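Local coordinates for cytochrome c-550-like protein (Thermosynechococcus elongatus, PDB 4LJI) that probably transfers electrons as a low-potential cytochrome c with one covalently bound heme and can partially replace cytochrome c-550, at residues 83-88 against 99-104; 38-43 against 118-123. All coordinates share one frame; numbering follows the deposited sequence.

How the interactions relate
Interactions 1 and 2 illustrate how a small cytochrome joins its parts by a polar loop attachment in one place and an apolar helix crossing in another. Interaction 1 is partly buried: the end of helix 79-87 holds the loop 99-104 through hydrogen bonds, with arginine side chains on its outer side and Gln86 and Val104 turned to the heme. Interaction 2 lies deeper, close to the centre of the chain, where helices 33-46 and 111-127 cross and pack by apolar and aromatic contacts. Along the chain the first is nested inside the loop closed by the second. They share no element directly, yet they meet where Val83 CG2 packs on Ala118 CB at 4.2 Å, so helix 79-87 rests against helix 111-127.

Interaction 1 (83-88 against 99-104); sequences VAFQRS and YSCRRV. With HEC (heme c), chain C.
Gln86 meets the loop 99-104 with both its backbone and its side chain. Gln86 O accepts a hydrogen bond from Val104 N at 2.9 Å. The side chain, bent at chi2 (58°), lies on the heme side, where Gln86 OE1 approaches the methine carbon CHB of the heme at 3.2 Å and Gln86 NE2 donates to Arg102 O at 2.8 Å, a partner lying nearly in the amide plane. The amide is thus held in its rotation; a longer approach of Gln86 NE2 to Cys101 SG is doubtful.

Val104 lies against the Gln86 side chain: Val104 CG2 packs on Gln86 CG at 3.8 Å and also touches the heme vinyl-derived carbon CBB. On its other side Val104 O receives a hydrogen bond from Arg87 NH1 at 2.8 Å, the donor standing 55° out of the carbonyl plane, while NH2 of the same guanidinium bonds to Leu109 O.

At the exposed side Arg103 runs back over the helix end. Arg103 NE donates to Arg87 O at 3.1 Å, and Ser88 OG lies over one face of the Arg103 guanidinium.

These bonds fix the loop that carries Cys101, whose SG binds the heme iron (FE) at 2.2 Å with His51 as the other axial ligand: the distal side of a cytochrome c heme pocket, here with a cysteine ligand.

Interaction 2 (38-43 against 118-123); sequences RGKRLF and AAFILR
Phe120 reaches from helix 118-123 onto the backbone of helix 38-43. Phe120 CB comes to Gly39 C at 3.8 Å; a CB on Gly39 would point toward helix 118-123 and sit tight against Phe120 CB, so the glycine lets the helices come close. Phe120 CG, anti to the backbone N (chi1 171°), is set beside Lys40 N and CA. Lys40 CA stands over the centre of the Phe120 ring, 3.7 Å from the centroid, in a CH-pi contact. Further out on one side, CD1 also meets Lys40 CB, and Phe120 CE1 lies 3.5 Å from Lys40 CB. On the other side CD2 faces Phe43 CB, and Phe120 CE2 comes over the face of the Phe43 ring, 3.8 Å from Phe43 CG. The Phe43 and Phe120 rings are oblique, their planes at 47°. CZ, the tip, lies near Lys40 CB and CG. An alanine here would probably leave Lys40 CA and the Phe43 ring face without the ring that covers them and open a gap between the helices.

Beside the pair, Ile121 CG1 touches Phe43 CD1 at 4.2 Å, and the Ile121 side chain also reaches the heme.

The axes of segments 38-43 and 118-123 cross at -94° and come within 8.1 Å: the near-perpendicular packing of first and last core helices that marks the cytochrome c fold, with helix 33-46 leading into the heme-binding cysteines.

Interaction 1 (83-88 against 99-104)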
ATOM      1  N   VAL A  83       9.018   7.506 -14.786  1.00 14.47           N
ATOM      2  CA  VAL A  83       9.812   6.274 -14.724  1.00 15.84           C
ATOM      3  C   VAL A  83      11.183   6.553 -14.075  1.00 15.05           C
ATOM      4  O   VAL A  83      11.597   5.838 -13.126  1.00 16.57           O
ATOM      5  CB  VAL A  83       9.979   5.645 -16.139  1.00 16.17           C
ATOM      6  CG1 VAL A  83      11.001   4.495 -16.129  1.00 22.45           C
ATOM      7  CG2 VAL A  83       8.617   5.173 -16.606  1.00 16.88           C
ATOM      8  N   ALA A  84      11.845   7.617 -14.517  1.00 15.06           N
ATOM      9  CA  ALA A  84      13.166   7.956 -13.992  1.00 18.01           C
ATOM     10  C   ALA A  84      13.078   8.280 -12.514  1.00 21.15           C
ATOM     11  O   ALA A  84      14.043   8.085 -11.783  1.00 18.41           O
ATOM     12  CB  ALA A  84      13.750   9.104 -14.712  1.00 18.08           C
ATOM     13  N   PHE A  85      11.923   8.777 -12.095  1.00 19.29           N
ATOM     14  CA  PHE A  85      11.732   9.120 -10.696  1.00 21.90           C
ATOM     15  C   PHE A  85      11.646   7.831  -9.909  1.00 17.26           C
ATOM     16  O   PHE A  85      12.323   7.659  -8.899  1.00 16.83           O
ATOM     17  CB  PHE A  85      10.472   9.963 -10.462  1.00 17.30           C
ATOM     18  CG  PHE A  85      10.202  10.209  -9.023  1.00 17.26           C
ATOM     19  CD1 PHE A  85      10.881  11.217  -8.341  1.00 13.94           C
ATOM     20  CD2 PHE A  85       9.301   9.406  -8.348  1.00 16.83           C
ATOM     21  CE1 PHE A  85      10.643  11.420  -6.984  1.00 16.18           C
ATOM     22  CE2 PHE A  85       9.048   9.596  -7.003  1.00 14.00           C
ATOM     23  CZ  PHE A  85       9.729  10.624  -6.324  1.00 14.68           C
ATOM     24  N   GLN A  86      10.857   6.895 -10.408  1.00 15.26           N
ATOM     25  CA  GLN A  86      10.606   5.694  -9.631  1.00 12.88           C
ATOM     26  C   GLN A  86      11.846   4.814  -9.522  1.00 16.50           C
ATOM     27  O   GLN A  86      12.010   4.060  -8.559  1.00 19.01           O
ATOM     28  CB  GLN A  86       9.404   4.925 -10.159  1.00 12.48           C
ATOM     29  CG  GLN A  86       8.553   4.436  -8.966  1.00 14.42           C
ATOM     30  CD  GLN A  86       8.096   5.581  -8.110  1.00 13.70           C
ATOM     31  OE1 GLN A  86       7.570   6.557  -8.614  1.00 14.44           O
ATOM     32  NE2 GLN A  86       8.284   5.470  -6.794  1.00 18.12           N
ATOM     33  N   ARG A  87      12.721   4.914 -10.518  1.00 18.55           N
ATOM     34  CA  ARG A  87      13.947   4.120 -10.465  1.00 23.56           C
ATOM     35  C   ARG A  87      14.880   4.611  -9.356  1.00 21.92           C
ATOM     36  O   ARG A  87      15.642   3.822  -8.750  1.00 25.24           O
ATOM     37  CB  ARG A  87      14.631   4.165 -11.826  1.00 16.36           C
ATOM     38  CG  ARG A  87      13.896   3.365 -12.899  1.00 15.96           C
ATOM     39  CD  ARG A  87      13.887   1.887 -12.592  1.00 18.41           C
ATOM     40  NE  ARG A  87      13.335   1.112 -13.689  1.00 20.97           N
ATOM     41  CZ  ARG A  87      12.556   0.049 -13.555  1.00 23.12           C
ATOM     42  NH1 ARG A  87      12.200  -0.397 -12.346  1.00 22.47           N
ATOM     43  NH2 ARG A  87      12.115  -0.560 -14.644  1.00 20.83           N
ATOM     44  N   SER A  88      14.841   5.913  -9.108  1.00 18.39           N
ATOM     45  CA  SER A  88      15.686   6.541  -8.096  1.00 21.74           C
ATOM     46  C   SER A  88      14.999   7.789  -7.565  1.00 23.87           C
ATOM     47  O   SER A  88      15.230   8.880  -8.073  1.00 22.20           O
ATOM     48  CB  SER A  88      17.034   6.942  -8.702  1.00 23.31           C
ATOM     49  OG  SER A  88      17.908   7.418  -7.685  1.00 29.28           O
ATOM     50  N   TYR A  99      14.558   8.841   0.319  1.00 31.18           N
ATOM     51  CA  TYR A  99      14.374   7.470   0.766  1.00 27.80           C
ATOM     52  C   TYR A  99      12.968   7.325   1.360  1.00 25.97           C
ATOM     53  O   TYR A  99      12.628   6.314   1.979  1.00 27.56           O
ATOM     54  CB  TYR A  99      15.435   7.102   1.799  1.00 32.06           C
ATOM     55  CG  TYR A  99      16.832   7.498   1.392  1.00 37.33           C
ATOM     56  CD1 TYR A  99      17.629   6.634   0.662  1.00 41.61           C
ATOM     57  CD2 TYR A  99      17.345   8.744   1.726  1.00 39.00           C
ATOM     58  CE1 TYR A  99      18.901   6.992   0.283  1.00 44.27           C
ATOM     59  CE2 TYR A  99      18.615   9.115   1.347  1.00 45.28           C
ATOM     60  CZ  TYR A  99      19.391   8.234   0.629  1.00 49.04           C
ATOM     61  OH  TYR A  99      20.668   8.605   0.253  1.00 53.52           O
ATOM     62  N   SER A 100      12.151   8.351   1.162  1.00 21.14           N
ATOM     63  CA  SER A 100      10.800   8.391   1.757  1.00 22.37           C
ATOM     64  C   SER A 100       9.722   7.773   0.849  1.00 22.25           C
ATOM     65  O   SER A 100       8.624   7.449   1.303  1.00 21.18           O
ATOM     66  CB  SER A 100      10.419   9.836   2.054  1.00 29.66           C
ATOM     67  OG  SER A 100      11.371  10.438   2.912  1.00 36.91           O
ATOM     68  N   CYS A 101      10.025   7.659  -0.436  1.00 24.64           N
ATOM     69  CA  CYS A 101       9.130   7.025  -1.398  1.00 17.71           C
ATOM     70  C   CYS A 101       9.703   5.634  -1.667  1.00 23.81           C
ATOM     71  O   CYS A 101      10.694   5.253  -1.051  1.00 32.75           O
ATOM     72  CB  CYS A 101       9.052   7.893  -2.685  1.00 15.89           C
ATOM     73  SG  CYS A 101       7.908   7.407  -4.044  1.00 14.58           S
ATOM     74  N   ARG A 102       9.091   4.877  -2.572  1.00 23.52           N
ATOM     75  CA  ARG A 102       9.431   3.476  -2.801  1.00 21.81           C
ATOM     76  C   ARG A 102      10.229   3.375  -4.088  1.00 21.99           C
ATOM     77  O   ARG A 102       9.702   3.613  -5.176  1.00 23.96           O
ATOM     78  CB  ARG A 102       8.155   2.633  -2.921  1.00 23.44           C
ATOM     79  CG  ARG A 102       8.381   1.166  -3.147  1.00 28.00           C
ATOM     80  CD  ARG A 102       9.402   0.622  -2.174  1.00 37.93           C
ATOM     81  NE  ARG A 102       9.353  -0.833  -2.129  1.00 43.19           N
ATOM     82  CZ  ARG A 102       8.629  -1.520  -1.252  1.00 45.02           C
ATOM     83  NH1 ARG A 102       8.627  -2.848  -1.286  1.00 45.08           N
ATOM     84  NH2 ARG A 102       7.908  -0.875  -0.344  1.00 41.77           N
ATOM     85  N   ARG A 103      11.503   3.048  -3.964  1.00 21.34           N
ATOM     86  CA  ARG A 103      12.338   2.868  -5.136  1.00 20.57           C
ATOM     87  C   ARG A 103      11.905   1.568  -5.813  1.00 20.10           C
ATOM     88  O   ARG A 103      11.616   0.576  -5.131  1.00 27.16           O
ATOM     89  CB  ARG A 103      13.782   2.792  -4.664  1.00 26.78           C
ATOM     90  CG  ARG A 103      14.819   3.127  -5.686  1.00 35.75           C
ATOM     91  CD  ARG A 103      15.999   3.795  -4.990  1.00 44.64           C
ATOM     92  NE  ARG A 103      17.021   4.213  -5.947  1.00 45.40           N
ATOM     93  CZ  ARG A 103      18.044   5.007  -5.650  1.00 49.38           C
ATOM     94  NH1 ARG A 103      18.184   5.489  -4.419  1.00 51.83           N
ATOM     95  NH2 ARG A 103      18.920   5.332  -6.586  1.00 47.25           N
ATOM     96  N   VAL A 104      11.855   1.536  -7.144  1.00 22.53           N
ATOM     97  CA  VAL A 104      11.419   0.328  -7.805  1.00 17.30           C
ATOM     98  C   VAL A 104      12.544  -0.140  -8.745  1.00 22.66           C
ATOM     99  O   VAL A 104      12.853   0.509  -9.735  1.00 27.06           O
ATOM    100  CB  VAL A 104      10.132   0.536  -8.577  1.00 14.77           C
ATOM    101  CG1 VAL A 104       9.755  -0.716  -9.310  1.00 20.73           C
ATOM    102  CG2 VAL A 104       8.999   0.903  -7.616  1.00 16.86           C
TER
HETATM  103 FE   HEC C 301       5.789   7.885  -3.586  1.00 13.28          FE
HETATM  104  CHA HEC C 301       6.649  11.217  -3.859  1.00 19.35           C
HETATM  105  CHB HEC C 301       5.133   7.751  -6.969  1.00 11.27           C
HETATM  106  CHC HEC C 301       5.208   4.421  -3.382  1.00 13.24           C
HETATM  107  CHD HEC C 301       5.926   8.067  -0.229  1.00 16.28           C
HETATM  108  NA  HEC C 301       5.815   9.196  -5.098  1.00 11.28           N
HETATM  109  C1A HEC C 301       6.254  10.515  -4.986  1.00 11.46           C
HETATM  110  C2A HEC C 301       6.166  11.129  -6.297  1.00 14.00           C
HETATM  111  C3A HEC C 301       5.735  10.157  -7.146  1.00 14.43           C
HETATM  112  C4A HEC C 301       5.556   8.958  -6.444  1.00 12.67           C
HETATM  113  CMA HEC C 301       5.523  10.312  -8.629  1.00 13.94           C
HETATM  114  CAA HEC C 301       6.477  12.579  -6.669  1.00 12.12           C
HETATM  115  CBA HEC C 301       5.249  13.489  -6.415  1.00 14.20           C
HETATM  116  CGA HEC C 301       5.465  14.938  -6.777  1.00 16.34           C
HETATM  117  O1A HEC C 301       6.526  15.336  -7.335  1.00 13.48           O
HETATM  118  O2A HEC C 301       4.542  15.779  -6.523  1.00 16.25           O
HETATM  119  NB  HEC C 301       5.251   6.362  -4.907  1.00 19.60           N
HETATM  120  C1B HEC C 301       5.089   6.546  -6.231  1.00 10.49           C
HETATM  121  C2B HEC C 301       4.748   5.312  -6.821  1.00 10.37           C
HETATM  122  C3B HEC C 301       4.794   4.336  -5.856  1.00 10.73           C
HETATM  123  C4B HEC C 301       5.098   5.059  -4.611  1.00 15.21           C
HETATM  124  CMB HEC C 301       4.485   5.095  -8.295  1.00 13.22           C
HETATM  125  CAB HEC C 301       4.514   2.886  -5.995  1.00 10.11           C
HETATM  126  CBB HEC C 301       5.476   2.243  -6.759  1.00 12.91           C
HETATM  127  NC  HEC C 301       5.591   6.491  -2.079  1.00 10.47           N
HETATM  128  C1C HEC C 301       5.385   5.144  -2.219  1.00 14.63           C
HETATM  129  C2C HEC C 301       5.201   4.619  -0.934  1.00 16.13           C
HETATM  130  C3C HEC C 301       5.406   5.630  -0.030  1.00 17.98           C
HETATM  131  C4C HEC C 301       5.667   6.827  -0.753  1.00 18.05           C
HETATM  132  CMC HEC C 301       4.883   3.164  -0.622  1.00 19.12           C
HETATM  133  CAC HEC C 301       5.262   5.487   1.453  1.00 15.87           C
HETATM  134  CBC HEC C 301       6.065   4.654   2.152  1.00 16.67           C
HETATM  135  ND  HEC C 301       6.192   9.348  -2.325  1.00 18.50           N
HETATM  136  C1D HEC C 301       6.254   9.192  -0.995  1.00 11.34           C
HETATM  137  C2D HEC C 301       6.699  10.438  -0.371  1.00 13.48           C
HETATM  138  C3D HEC C 301       6.887  11.328  -1.366  1.00 16.29           C
HETATM  139  C4D HEC C 301       6.548  10.629  -2.596  1.00 13.03           C
HETATM  140  CMD HEC C 301       6.881  10.677   1.115  1.00 17.91           C
HETATM  141  CAD HEC C 301       7.377  12.742  -1.216  1.00 18.63           C
HETATM  142  CBD HEC C 301       8.879  12.727  -1.568  1.00 24.66           C
HETATM  143  CGD HEC C 301       9.848  13.881  -1.391  1.00 26.81           C
HETATM  144  O1D HEC C 301       9.548  15.077  -1.656  1.00 26.54           O
HETATM  145  O2D HEC C 301      11.007  13.609  -0.991  1.00 34.53           O

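Interaction 2 (38-43 against 118-123)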
ATOM      1  N   ARG A  38      -3.791  -2.214 -16.148  1.00 18.13           N
ATOM      2  CA  ARG A  38      -2.618  -2.910 -15.604  1.00 16.75           C
ATOM      3  C   ARG A  38      -1.795  -1.984 -14.709  1.00 13.26           C
ATOM      4  O   ARG A  38      -1.302  -2.361 -13.634  1.00 14.67           O
ATOM      5  CB  ARG A  38      -1.754  -3.505 -16.725  1.00 21.07           C
ATOM      6  CG  ARG A  38      -2.380  -4.753 -17.362  1.00 23.30           C
ATOM      7  CD  ARG A  38      -1.444  -5.442 -18.329  1.00 31.69           C
ATOM      8  NE  ARG A  38      -2.177  -6.341 -19.215  1.00 39.57           N
ATOM      9  CZ  ARG A  38      -1.639  -6.969 -20.257  1.00 41.94           C
ATOM     10  NH1 ARG A  38      -0.354  -6.807 -20.541  1.00 41.79           N
ATOM     11  NH2 ARG A  38      -2.384  -7.761 -21.010  1.00 45.77           N
ATOM     12  N   GLY A  39      -1.747  -0.714 -15.099  1.00 13.12           N
ATOM     13  CA  GLY A  39      -1.030   0.291 -14.338  1.00 12.51           C
ATOM     14  C   GLY A  39      -1.739   0.553 -13.010  1.00 11.92           C
ATOM     15  O   GLY A  39      -1.080   0.697 -11.951  1.00 14.80           O
ATOM     16  N   LYS A  40      -3.078   0.587 -13.045  1.00 14.14           N
ATOM     17  CA  LYS A  40      -3.904   0.755 -11.823  1.00 13.46           C
ATOM     18  C   LYS A  40      -3.634  -0.381 -10.851  1.00 15.49           C
ATOM     19  O   LYS A  40      -3.375  -0.156  -9.672  1.00 13.19           O
ATOM     20  CB  LYS A  40      -5.392   0.777 -12.168  1.00 16.01           C
ATOM     21  CG  LYS A  40      -6.321   0.711 -10.951  1.00 17.31           C
ATOM     22  CD  LYS A  40      -7.769   0.565 -11.402  1.00 24.03           C
ATOM     23  CE  LYS A  40      -8.728   0.473 -10.234  1.00 27.27           C
ATOM     24  NZ  LYS A  40      -8.683   1.764  -9.527  1.00 32.92           N
ATOM     25  N   ARG A  41      -3.641  -1.602 -11.371  1.00 15.19           N
ATOM     26  CA  ARG A  41      -3.352  -2.756 -10.532  1.00 17.60           C
ATOM     27  C   ARG A  41      -1.964  -2.657  -9.887  1.00 18.92           C
ATOM     28  O   ARG A  41      -1.792  -2.963  -8.712  1.00 18.35           O
ATOM     29  CB  ARG A  41      -3.505  -4.031 -11.358  1.00 17.68           C
ATOM     30  CG  ARG A  41      -3.276  -5.322 -10.604  1.00 30.30           C
ATOM     31  CD  ARG A  41      -4.014  -6.410 -11.333  1.00 37.28           C
ATOM     32  NE  ARG A  41      -5.343  -5.952 -11.741  1.00 42.92           N
ATOM     33  CZ  ARG A  41      -6.467  -6.251 -11.098  1.00 44.90           C
ATOM     34  NH1 ARG A  41      -6.428  -7.026 -10.022  1.00 44.01           N
ATOM     35  NH2 ARG A  41      -7.630  -5.792 -11.542  1.00 46.75           N
ATOM     36  N   LEU A  42      -0.957  -2.241 -10.654  1.00 11.84           N
ATOM     37  CA  LEU A  42       0.361  -2.035 -10.079  1.00 11.16           C
ATOM     38  C   LEU A  42       0.372  -0.963  -9.008  1.00 17.49           C
ATOM     39  O   LEU A  42       1.080  -1.071  -8.023  1.00 15.16           O
ATOM     40  CB  LEU A  42       1.387  -1.663 -11.175  1.00 15.20           C
ATOM     41  CG  LEU A  42       1.761  -2.834 -12.035  1.00 19.12           C
ATOM     42  CD1 LEU A  42       2.617  -2.330 -13.218  1.00 15.36           C
ATOM     43  CD2 LEU A  42       2.545  -3.869 -11.198  1.00 17.38           C
ATOM     44  N   PHE A  43      -0.413   0.090  -9.200  1.00 15.39           N
ATOM     45  CA  PHE A  43      -0.460   1.143  -8.213  1.00 16.42           C
ATOM     46  C   PHE A  43      -1.107   0.604  -6.925  1.00 14.20           C
ATOM     47  O   PHE A  43      -0.632   0.856  -5.829  1.00 15.07           O
ATOM     48  CB  PHE A  43      -1.240   2.318  -8.784  1.00 12.02           C
ATOM     49  CG  PHE A  43      -1.398   3.482  -7.840  1.00 10.71           C
ATOM     50  CD1 PHE A  43      -0.448   4.475  -7.764  1.00 12.54           C
ATOM     51  CD2 PHE A  43      -2.531   3.572  -7.036  1.00 10.17           C
ATOM     52  CE1 PHE A  43      -0.619   5.550  -6.916  1.00 14.74           C
ATOM     53  CE2 PHE A  43      -2.701   4.668  -6.207  1.00 17.37           C
ATOM     54  CZ  PHE A  43      -1.711   5.619  -6.132  1.00 13.35           C
ATOM     55  N   ALA A 118       3.270   4.657 -14.517  1.00 12.26           N
ATOM     56  CA  ALA A 118       3.370   6.087 -14.804  1.00 12.34           C
ATOM     57  C   ALA A 118       2.164   6.565 -15.612  1.00 16.64           C
ATOM     58  O   ALA A 118       1.611   7.639 -15.294  1.00 13.59           O
ATOM     59  CB  ALA A 118       4.706   6.424 -15.542  1.00 13.71           C
ATOM     60  N   ALA A 119       1.749   5.823 -16.654  1.00 12.99           N
ATOM     61  CA  ALA A 119       0.585   6.239 -17.447  1.00 13.31           C
ATOM     62  C   ALA A 119      -0.684   6.342 -16.581  1.00 14.08           C
ATOM     63  O   ALA A 119      -1.455   7.288 -16.705  1.00 15.26           O
ATOM     64  CB  ALA A 119       0.347   5.283 -18.610  1.00 16.39           C
ATOM     65  N   PHE A 120      -0.901   5.368 -15.712  1.00 17.47           N
ATOM     66  CA  PHE A 120      -2.041   5.424 -14.803  1.00 13.98           C
ATOM     67  C   PHE A 120      -2.012   6.687 -13.941  1.00 15.07           C
ATOM     68  O   PHE A 120      -3.006   7.392 -13.860  1.00 13.71           O
ATOM     69  CB  PHE A 120      -2.133   4.168 -13.934  1.00 15.80           C
ATOM     70  CG  PHE A 120      -3.140   4.293 -12.863  1.00 11.96           C
ATOM     71  CD1 PHE A 120      -4.496   4.141 -13.136  1.00 15.32           C
ATOM     72  CD2 PHE A 120      -2.742   4.608 -11.565  1.00 11.78           C
ATOM     73  CE1 PHE A 120      -5.471   4.272 -12.103  1.00 14.07           C
ATOM     74  CE2 PHE A 120      -3.714   4.756 -10.527  1.00 18.42           C
ATOM     75  CZ  PHE A 120      -5.077   4.597 -10.820  1.00 18.13           C
ATOM     76  N   ILE A 121      -0.867   6.990 -13.327  1.00 13.56           N
ATOM     77  CA  ILE A 121      -0.747   8.140 -12.435  1.00 14.10           C
ATOM     78  C   ILE A 121      -0.985   9.401 -13.234  1.00 13.44           C
ATOM     79  O   ILE A 121      -1.686  10.314 -12.781  1.00 14.72           O
ATOM     80  CB  ILE A 121       0.650   8.214 -11.780  1.00 12.83           C
ATOM     81  CG1 ILE A 121       0.826   7.084 -10.763  1.00 19.64           C
ATOM     82  CG2 ILE A 121       0.860   9.585 -11.084  1.00 21.09           C
ATOM     83  CD1 ILE A 121       2.259   6.955 -10.303  1.00 22.18           C
ATOM     84  N   LEU A 122      -0.417   9.447 -14.434  1.00 14.40           N
ATOM     85  CA  LEU A 122      -0.484  10.637 -15.271  1.00 17.10           C
ATOM     86  C   LEU A 122      -1.905  10.913 -15.768  1.00 13.07           C
ATOM     87  O   LEU A 122      -2.374  12.071 -15.766  1.00 16.60           O
ATOM     88  CB  LEU A 122       0.525  10.517 -16.413  1.00 19.62           C
ATOM     89  CG  LEU A 122       0.948  11.762 -17.158  1.00 25.03           C
ATOM     90  CD1 LEU A 122       1.179  12.893 -16.178  1.00 27.75           C
ATOM     91  CD2 LEU A 122       2.224  11.412 -17.901  1.00 21.67           C
ATOM     92  N   ARG A 123      -2.593   9.877 -16.229  1.00 14.89           N
ATOM     93  CA  ARG A 123      -3.996  10.039 -16.608  1.00 14.68           C
ATOM     94  C   ARG A 123      -4.919  10.360 -15.446  1.00 16.78           C
ATOM     95  O   ARG A 123      -5.819  11.175 -15.572  1.00 16.68           O
ATOM     96  CB  ARG A 123      -4.501   8.825 -17.375  1.00 15.12           C
ATOM     97  CG  ARG A 123      -5.955   8.905 -17.849  1.00 16.22           C
ATOM     98  CD  ARG A 123      -6.209  10.104 -18.745  1.00 20.95           C
ATOM     99  NE  ARG A 123      -7.513   9.977 -19.397  1.00 19.21           N
ATOM    100  CZ  ARG A 123      -7.963  10.798 -20.334  1.00 24.10           C
ATOM    101  NH1 ARG A 123      -7.198  11.806 -20.746  1.00 21.91           N
ATOM    102  NH2 ARG A 123      -9.171  10.596 -20.855  1.00 27.22           N
TER